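Side-chain contacts in DisA protein (Sorangium cellulosum, PDB 6CCA), which probably catalyses gem-dimethylation, transferring methyl groups to carbon of a carrier-bound polyketide intermediate on the disorazol assembly line: residues V308-K313 / W366-S371; N314-L319 / A360-K365; L346-G349 / G353-L356. All coordinates share one frame; numbering follows the deposited sequence.

Contact 1 (V308-K313 / W366-S371); sequences VVHATK and WSPLLS
His310 O and Pro368 O, one from each segment, both accept a hydrogen bond from NH1 of Arg363, so a single guanidinium nitrogen ties the two loops together through their backbone carbonyls. No direct hydrogen bond joins 308-313 to 366-371; what lies between them is packing around the His310 imidazole. Its CG sits between the backbone N and the carbonyl carbon (chi1 67°), and this raises the ring alongside Pro368 and Leu369. At the base, His310 CB lies 3.4 Å from Pro368 O. Farther out, His310 CD2 meets Pro368 CG at 3.5 Å, the proline coming obliquely to the imidazole. Leu369 sends one methyl over a ring face: its CD2 stands 4.1 Å from the His310 ring centroid and 11° off the normal, a CH-pi contact placed over the middle of the ring. ND1 is engaged by OE2 of Glu336, near the end of strand 330-337, and this bond together with the packing should limit rotation of the imidazole. The topology is that of a class I methyltransferase: the loop carrying His310 follows parallel strand 300-306 and leads into helix 315-325, while Glu336 comes from the adjacent parallel strand. A histidine-glutamate pair of this kind is also found in the active sites of related polyketide synthase C-methyltransferases. Val308 to Ala311 form a type I turn, closed by Ala311 N to Val308 O at 2.9 Å, which presents the histidine at its third position. On the other loop Leu369 N donates to Ser367 OG over 2.9 Å, an ST turn that folds the backbone round Pro368. Ser367 OG also bonds Met364 O, and the Leu369 side chain continues onto Glu336 and Met337.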
loop_
_atom_site.group_PDB
_atom_site.type_symbol
_atom_site.label_atom_id
_atom_site.label_comp_id
_atom_site.label_asym_id
_atom_site.label_seq_id
_atom_site.Cartn_x
_atom_site.Cartn_y
_atom_site.Cartn_z
ATOM N N VAL A 308 -1.265 4.514 -0.778
ATOM C CA VAL A 308 -1.325 5.187 -2.029
ATOM C C VAL A 308 -0.183 6.186 -2.312
ATOM O O VAL A 308 0.168 6.428 -3.480
ATOM C CB VAL A 308 -2.676 6.017 -2.100
ATOM C CG1 VAL A 308 -3.893 5.082 -2.130
ATOM C CG2 VAL A 308 -2.790 7.024 -0.934
ATOM N N VAL A 309 0.479 6.742 -1.275
ATOM C CA VAL A 309 1.485 7.775 -1.557
ATOM C C VAL A 309 2.668 7.224 -2.352
ATOM O O VAL A 309 3.349 7.987 -3.106
ATOM C CB VAL A 309 1.990 8.465 -0.255
ATOM C CG1 VAL A 309 3.154 9.417 -0.488
ATOM C CG2 VAL A 309 0.844 9.283 0.352
ATOM N N HIS A 310 2.950 5.925 -2.185
ATOM C CA HIS A 310 4.025 5.307 -3.028
ATOM C C HIS A 310 3.695 5.307 -4.561
ATOM O O HIS A 310 4.578 5.058 -5.373
ATOM C CB HIS A 310 4.275 3.862 -2.619
ATOM C CG HIS A 310 3.107 2.960 -2.908
ATOM N ND1 HIS A 310 2.125 2.688 -1.971
ATOM C CD2 HIS A 310 2.722 2.332 -4.045
ATOM C CE1 HIS A 310 1.188 1.936 -2.531
ATOM N NE2 HIS A 310 1.543 1.683 -3.779
ATOM N N ALA A 311 2.459 5.534 -4.961
ATOM C CA ALA A 311 2.088 5.501 -6.413
ATOM C C ALA A 311 2.308 6.819 -7.063
ATOM O O ALA A 311 1.352 7.515 -7.403
ATOM C CB ALA A 311 0.652 5.051 -6.622
ATOM N N THR A 312 3.576 7.166 -7.234
ATOM C CA THR A 312 3.955 8.459 -7.739
ATOM C C THR A 312 5.280 8.323 -8.464
ATOM O O THR A 312 6.081 7.441 -8.161
ATOM C CB THR A 312 4.100 9.482 -6.573
ATOM O OG1 THR A 312 4.471 10.758 -7.129
ATOM C CG2 THR A 312 5.187 9.061 -5.594
ATOM N N LYS A 313 5.559 9.230 -9.382
ATOM C CA LYS A 313 6.789 9.180 -10.139
ATOM C C LYS A 313 7.998 9.588 -9.382
ATOM O O LYS A 313 9.062 9.012 -9.554
ATOM C CB LYS A 313 6.673 10.103 -11.364
ATOM C CG LYS A 313 5.767 9.517 -12.398
ATOM C CD LYS A 313 5.771 10.314 -13.686
ATOM C CE LYS A 313 4.751 9.691 -14.638
ATOM N NZ LYS A 313 4.156 10.719 -15.530
ATOM N N TRP A 366 12.329 -3.585 -7.523
ATOM C CA TRP A 366 11.161 -4.078 -8.237
ATOM C C TRP A 366 9.860 -3.766 -7.562
ATOM O O TRP A 366 8.916 -4.579 -7.587
ATOM C CB TRP A 366 11.287 -5.557 -8.461
ATOM C CG TRP A 366 12.246 -5.865 -9.650
ATOM C CD1 TRP A 366 12.305 -5.266 -10.915
ATOM C CD2 TRP A 366 13.231 -6.876 -9.643
ATOM N NE1 TRP A 366 13.291 -5.874 -11.675
ATOM C CE2 TRP A 366 13.861 -6.870 -10.924
ATOM C CE3 TRP A 366 13.674 -7.744 -8.674
ATOM C CZ2 TRP A 366 14.885 -7.752 -11.241
ATOM C CZ3 TRP A 366 14.670 -8.594 -8.981
ATOM C CH2 TRP A 366 15.274 -8.597 -10.269
ATOM N N SER A 367 9.778 -2.524 -7.076
ATOM C CA SER A 367 8.677 -2.102 -6.278
ATOM C C SER A 367 8.650 -0.592 -6.133
ATOM O O SER A 367 9.659 0.068 -6.283
ATOM C CB SER A 367 8.787 -2.738 -4.919
ATOM O OG SER A 367 9.387 -1.907 -3.942
ATOM N N PRO A 368 7.483 -0.054 -5.816
ATOM C CA PRO A 368 7.412 1.338 -5.430
ATOM C C PRO A 368 7.522 1.529 -3.935
ATOM O O PRO A 368 7.326 2.654 -3.473
ATOM C CB PRO A 368 6.042 1.742 -5.920
ATOM C CG PRO A 368 5.233 0.502 -5.643
ATOM C CD PRO A 368 6.142 -0.675 -5.931
ATOM N N LEU A 369 7.831 0.480 -3.192
ATOM C CA LEU A 369 7.670 0.504 -1.722
ATOM C C LEU A 369 8.920 0.866 -0.971
ATOM O O LEU A 369 10.043 0.656 -1.497
ATOM C CB LEU A 369 7.228 -0.889 -1.240
ATOM C CG LEU A 369 5.911 -1.442 -1.787
ATOM C CD1 LEU A 369 5.633 -2.862 -1.227
ATOM C CD2 LEU A 369 4.734 -0.524 -1.536
ATOM N N LEU A 370 8.747 1.324 0.273
ATOM C CA LEU A 370 9.827 1.575 1.168
ATOM C C LEU A 370 9.669 0.843 2.446
ATOM O O LEU A 370 8.549 0.674 2.943
ATOM C CB LEU A 370 9.980 3.088 1.480
ATOM C CG LEU A 370 10.650 3.982 0.427
ATOM C CD1 LEU A 370 9.838 4.203 -0.796
ATOM C CD2 LEU A 370 10.842 5.341 1.091
ATOM N N SER A 371 10.768 0.378 3.039
ATOM C CA SER A 371 10.699 -0.207 4.351
ATOM C C SER A 371 10.497 0.890 5.438
ATOM O O SER A 371 10.620 2.032 5.132
ATOM C CB SER A 371 12.013 -0.918 4.730
ATOM O OG SER A 371 13.061 0.020 4.847
#

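Contact 2 (N314-L319 / A360-K365); sequences NLRSTL and AAERMK
Arg316 grips Glu362 side-on, with both nitrogens directed at the same oxygen: NE reaches Glu362 OE2 at 3.2 Å and Arg316 NH2 reaches that OE2 at 3.1 Å. The oxygen lies near the guanidinium plane, at its edge, but the carboxylate is turned almost square to it, the two planes standing 81° apart. NE therefore meets OE2 from above the carboxylate plane, 67° out of it, while NH2 arrives on the syn side from the same face, closer to the plane. Both bonds are appreciably bent. The arginine runs extended from CG to NE, whereas Glu362 bends at chi2 (-59°), and the two chains cross at about a right angle. Arg316 has further acid partners: NH1 pairs with Glu382 and NH2 also with Glu381, so three carboxylates share the arginine's charge and probably hold its guanidinium in place.

Deeper in, Arg363 lays one face of its guanidinium against Leu315, whose CB is 3.9 Å from NH2, offset toward the rim. Its NH1 bonds the carbonyls of His310 and Pro368, and its NH2 bonds Thr312 O and Asp359 OD1, which should hold the group firmly in place. Asp359 uses its other oxygen, OD2, to accept from Leu315 N in the first turn of the helix. Asn314 is the N-cap: its OD1 takes Ser317 N at 2.8 Å, in the carbonyl plane. In the partner segment a short 3-10 turn, with Arg363 N bonded to Ala360 O at 3.0 Å, turns Glu362 toward the helix, while Arg363, bent at chi2, brings only its guanidinium up to it. The contact thus joins the start of helix 315-325 to the long loop ahead of helix 372-381, and that second helix packs against Leu315 through Trp375 and Leu378.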
loop_
_atom_site.group_PDB
_atom_site.type_symbol
_atom_site.label_atom_id
_atom_site.label_comp_id
_atom_site.label_asym_id
_atom_site.label_seq_id
_atom_site.Cartn_x
_atom_site.Cartn_y
_atom_site.Cartn_z
ATOM N N ASN A 314 7.833 10.610 -8.547
ATOM C CA ASN A 314 8.874 11.128 -7.732
ATOM C C ASN A 314 8.437 11.371 -6.290
ATOM O O ASN A 314 7.689 12.287 -6.006
ATOM C CB ASN A 314 9.377 12.460 -8.298
ATOM C CG ASN A 314 10.635 12.895 -7.602
ATOM O OD1 ASN A 314 10.613 13.453 -6.513
ATOM N ND2 ASN A 314 11.769 12.516 -8.174
ATOM N N LEU A 315 8.915 10.531 -5.389
ATOM C CA LEU A 315 8.469 10.543 -4.009
ATOM C C LEU A 315 8.810 11.849 -3.292
ATOM O O LEU A 315 7.973 12.401 -2.591
ATOM C CB LEU A 315 8.999 9.283 -3.286
ATOM C CG LEU A 315 8.335 8.911 -1.955
ATOM C CD1 LEU A 315 6.797 8.904 -2.129
ATOM C CD2 LEU A 315 8.867 7.578 -1.432
ATOM N N ARG A 316 10.041 12.323 -3.458
ATOM C CA ARG A 316 10.484 13.543 -2.789
ATOM C C ARG A 316 9.619 14.738 -3.178
ATOM O O ARG A 316 9.280 15.573 -2.340
ATOM C CB ARG A 316 11.952 13.828 -3.114
ATOM C CG ARG A 316 12.933 12.895 -2.422
ATOM C CD ARG A 316 14.371 13.269 -2.745
ATOM N NE ARG A 316 15.310 12.224 -2.350
ATOM C CZ ARG A 316 15.853 12.127 -1.140
ATOM N NH1 ARG A 316 15.551 13.013 -0.201
ATOM N NH2 ARG A 316 16.698 11.141 -0.868
ATOM N N SER A 317 9.269 14.806 -4.457
ATOM C CA SER A 317 8.475 15.860 -4.974
ATOM C C SER A 317 7.031 15.777 -4.398
ATOM O O SER A 317 6.397 16.763 -4.078
ATOM C CB SER A 317 8.456 15.696 -6.515
ATOM O OG SER A 317 7.610 16.628 -7.077
ATOM N N THR A 318 6.514 14.560 -4.320
ATOM C CA THR A 318 5.195 14.344 -3.791
ATOM C C THR A 318 5.138 14.727 -2.316
ATOM O O THR A 318 4.205 15.391 -1.890
ATOM C CB THR A 318 4.797 12.878 -4.043
ATOM O OG1 THR A 318 4.570 12.687 -5.442
ATOM C CG2 THR A 318 3.522 12.473 -3.285
ATOM N N LEU A 319 6.181 14.395 -1.570
ATOM C CA LEU A 319 6.283 14.787 -0.186
ATOM C C LEU A 319 6.344 16.303 0.010
ATOM O O LEU A 319 5.760 16.820 0.966
ATOM C CB LEU A 319 7.481 14.154 0.494
ATOM C CG LEU A 319 7.366 12.630 0.625
ATOM C CD1 LEU A 319 8.705 12.063 1.101
ATOM C CD2 LEU A 319 6.233 12.213 1.571
ATOM N N ALA A 360 13.922 4.847 -8.800
ATOM C CA ALA A 360 14.187 3.514 -8.265
ATOM C C ALA A 360 15.081 3.439 -7.101
ATOM O O ALA A 360 14.850 2.600 -6.248
ATOM C CB ALA A 360 14.712 2.588 -9.383
ATOM N N ALA A 361 16.126 4.280 -7.015
ATOM C CA ALA A 361 17.043 4.213 -5.885
ATOM C C ALA A 361 16.414 4.615 -4.580
ATOM O O ALA A 361 16.996 4.363 -3.540
ATOM C CB ALA A 361 18.248 5.127 -6.080
ATOM N N GLU A 362 15.272 5.242 -4.601
ATOM C CA GLU A 362 14.611 5.549 -3.310
ATOM C C GLU A 362 13.743 4.371 -2.826
ATOM O O GLU A 362 13.245 4.423 -1.699
ATOM C CB GLU A 362 13.675 6.726 -3.443
ATOM C CG GLU A 362 14.349 8.022 -3.860
ATOM C CD GLU A 362 15.424 8.503 -2.949
ATOM O OE1 GLU A 362 15.553 8.082 -1.768
ATOM O OE2 GLU A 362 16.172 9.382 -3.426
ATOM N N ARG A 363 13.560 3.361 -3.669
ATOM C CA ARG A 363 12.549 2.285 -3.416
ATOM C C ARG A 363 13.199 0.943 -3.196
ATOM O O ARG A 363 14.370 0.759 -3.539
ATOM C CB ARG A 363 11.604 2.161 -4.608
ATOM C CG ARG A 363 11.085 3.427 -5.251
ATOM C CD ARG A 363 10.189 4.298 -4.421
ATOM N NE ARG A 363 9.723 5.431 -5.220
ATOM C CZ ARG A 363 8.464 5.720 -5.511
ATOM N NH1 ARG A 363 7.443 5.033 -4.986
ATOM N NH2 ARG A 363 8.201 6.783 -6.234
ATOM N N MET A 364 12.476 -0.018 -2.635
ATOM C CA MET A 364 12.939 -1.400 -2.609
ATOM C C MET A 364 12.865 -1.971 -4.022
ATOM O O MET A 364 12.050 -1.617 -4.818
ATOM C CB MET A 364 12.182 -2.245 -1.583
ATOM C CG MET A 364 12.448 -1.806 -0.144
ATOM S SD MET A 364 11.604 -2.808 1.104
ATOM C CE MET A 364 9.914 -2.365 0.793
ATOM N N LYS A 365 13.758 -2.893 -4.339
ATOM C CA LYS A 365 13.925 -3.318 -5.718
ATOM C C LYS A 365 12.658 -3.941 -6.288
ATOM O O LYS A 365 11.962 -4.646 -5.570
ATOM C CB LYS A 365 14.996 -4.393 -5.763
ATOM C CG LYS A 365 15.571 -4.582 -7.164
ATOM C CD LYS A 365 16.653 -5.636 -7.104
ATOM C CE LYS A 365 17.180 -5.846 -8.501
ATOM N NZ LYS A 365 18.160 -6.935 -8.394
#

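Contact 3 (L346-G349 / G353-L356); sequences LSAG and GWWL
Ala348 makes the first touch, bringing its CB obliquely to the six-membered part of the Trp354 indole, 3.7 Å from CE3 and close to CZ3 as well. Its carbonyl lies by the root of the same side chain, with Ala348 O 3.4 Å from Trp354 CB. Gly349 comes next, and its bare CA rests on the indole face: it stands 3.8 Å from the centroid of the five-membered ring of Trp354, 13° off the normal, a CH-pi contact made by backbone alone. Trp354 holds CG anti to its own N (chi1 -172°), which lays the ring across this short 3-10 turn. Gly349 O then accepts from the next tryptophan. Trp355 NE1 donates to it over 2.8 Å with an N-H...O angle of 151°; the oxygen lies near the indole plane, while the donor is tilted from the carbonyl plane. The two indoles also meet each other, Trp354 CD1 standing 3.3 Å above the Trp355 plane, toward the rim of that ring. Trp354 NE1 is bonded to Trp366 O, so both indole N-H groups are satisfied by backbone carbonyls. The compact turn lies just after helix 342-346, with Trp355 against Arg103 and Leu104 of helix 102-114 and Leu346 and Ser347 packed on helix 152-163.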
loop_
_atom_site.group_PDB
_atom_site.type_symbol
_atom_site.label_atom_id
_atom_site.label_comp_id
_atom_site.label_asym_id
_atom_site.label_seq_id
_atom_site.Cartn_x
_atom_site.Cartn_y
_atom_site.Cartn_z
ATOM N N LEU A 346 2.829 -10.379 -7.341
ATOM C CA LEU A 346 1.948 -11.149 -8.250
ATOM C C LEU A 346 0.615 -10.454 -8.558
ATOM O O LEU A 346 0.113 -10.627 -9.653
ATOM C CB LEU A 346 1.645 -12.523 -7.691
ATOM C CG LEU A 346 2.790 -13.481 -7.626
ATOM C CD1 LEU A 346 2.371 -14.777 -6.938
ATOM C CD2 LEU A 346 3.253 -13.701 -9.041
ATOM N N SER A 347 0.110 -9.660 -7.593
ATOM C CA SER A 347 -1.185 -9.018 -7.651
ATOM C C SER A 347 -1.089 -7.542 -7.982
ATOM O O SER A 347 -1.361 -7.164 -9.142
ATOM C CB SER A 347 -2.004 -9.268 -6.423
ATOM O OG SER A 347 -1.454 -8.871 -5.193
ATOM N N ALA A 348 -0.646 -6.751 -6.999
ATOM C CA ALA A 348 -0.421 -5.289 -7.185
ATOM C C ALA A 348 0.587 -5.021 -8.294
ATOM O O ALA A 348 0.483 -4.049 -9.024
ATOM C CB ALA A 348 0.033 -4.673 -5.859
ATOM N N GLY A 349 1.537 -5.945 -8.512
ATOM C CA GLY A 349 2.514 -5.834 -9.636
ATOM C C GLY A 349 2.012 -5.809 -11.057
ATOM O O GLY A 349 2.768 -5.529 -12.035
ATOM N N GLY A 353 0.121 1.649 -11.260
ATOM C CA GLY A 353 0.561 2.386 -10.065
ATOM C C GLY A 353 1.809 1.808 -9.416
ATOM O O GLY A 353 2.631 2.550 -8.846
ATOM N N TRP A 354 1.926 0.464 -9.432
ATOM C CA TRP A 354 3.121 -0.225 -8.910
ATOM C C TRP A 354 4.408 0.216 -9.625
ATOM O O TRP A 354 5.472 0.327 -8.994
ATOM C CB TRP A 354 2.950 -1.743 -9.114
ATOM C CG TRP A 354 4.019 -2.599 -8.464
ATOM C CD1 TRP A 354 5.111 -3.085 -9.065
ATOM C CD2 TRP A 354 4.063 -3.091 -7.114
ATOM N NE1 TRP A 354 5.845 -3.849 -8.205
ATOM C CE2 TRP A 354 5.220 -3.888 -7.002
ATOM C CE3 TRP A 354 3.260 -2.931 -6.004
ATOM C CZ2 TRP A 354 5.583 -4.493 -5.845
ATOM C CZ3 TRP A 354 3.612 -3.537 -4.833
ATOM C CH2 TRP A 354 4.768 -4.319 -4.748
ATOM N N TRP A 355 4.313 0.447 -10.949
ATOM C CA TRP A 355 5.519 0.622 -11.770
ATOM C C TRP A 355 5.756 2.105 -12.180
ATOM O O TRP A 355 6.646 2.431 -13.040
ATOM C CB TRP A 355 5.424 -0.252 -13.016
ATOM C CG TRP A 355 5.514 -1.707 -12.720
ATOM C CD1 TRP A 355 4.500 -2.602 -12.771
ATOM C CD2 TRP A 355 6.657 -2.409 -12.293
ATOM N NE1 TRP A 355 4.944 -3.848 -12.388
ATOM C CE2 TRP A 355 6.274 -3.757 -12.091
ATOM C CE3 TRP A 355 7.967 -2.036 -11.998
ATOM C CZ2 TRP A 355 7.161 -4.726 -11.583
ATOM C CZ3 TRP A 355 8.824 -2.985 -11.514
ATOM C CH2 TRP A 355 8.428 -4.319 -11.328
ATOM N N LEU A 356 4.994 2.998 -11.540
ATOM C CA LEU A 356 4.970 4.435 -11.947
ATOM C C LEU A 356 6.279 5.088 -11.603
ATOM O O LEU A 356 6.728 5.993 -12.279
ATOM C CB LEU A 356 3.756 5.127 -11.271
ATOM C CG LEU A 356 3.324 6.497 -11.831
ATOM C CD1 LEU A 356 2.781 6.431 -13.261
ATOM C CD2 LEU A 356 2.283 7.104 -10.913
#

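In the fold
Contact 1 lies at the middle of the set, its centre about 7 Å from that of contact 2 and 9 Å from that of contact 3, whereas contacts 2 and 3 are about 15 Å apart and joined by continuous chain. Contacts 2 and 3 are both nested within the loop that contact 1 closes. Thr312 OG1 and Thr318 OG1, 2.6 Å apart, probably share a hydrogen bond between contacts 1 and 2, and Met364 N probably donates to Leu369 O at 2.8 Å. Toward contact 3, Pro368 CD packs 3.3 Å from Trp354 O. The His310-Glu336 pair probably marks the catalytic pocket.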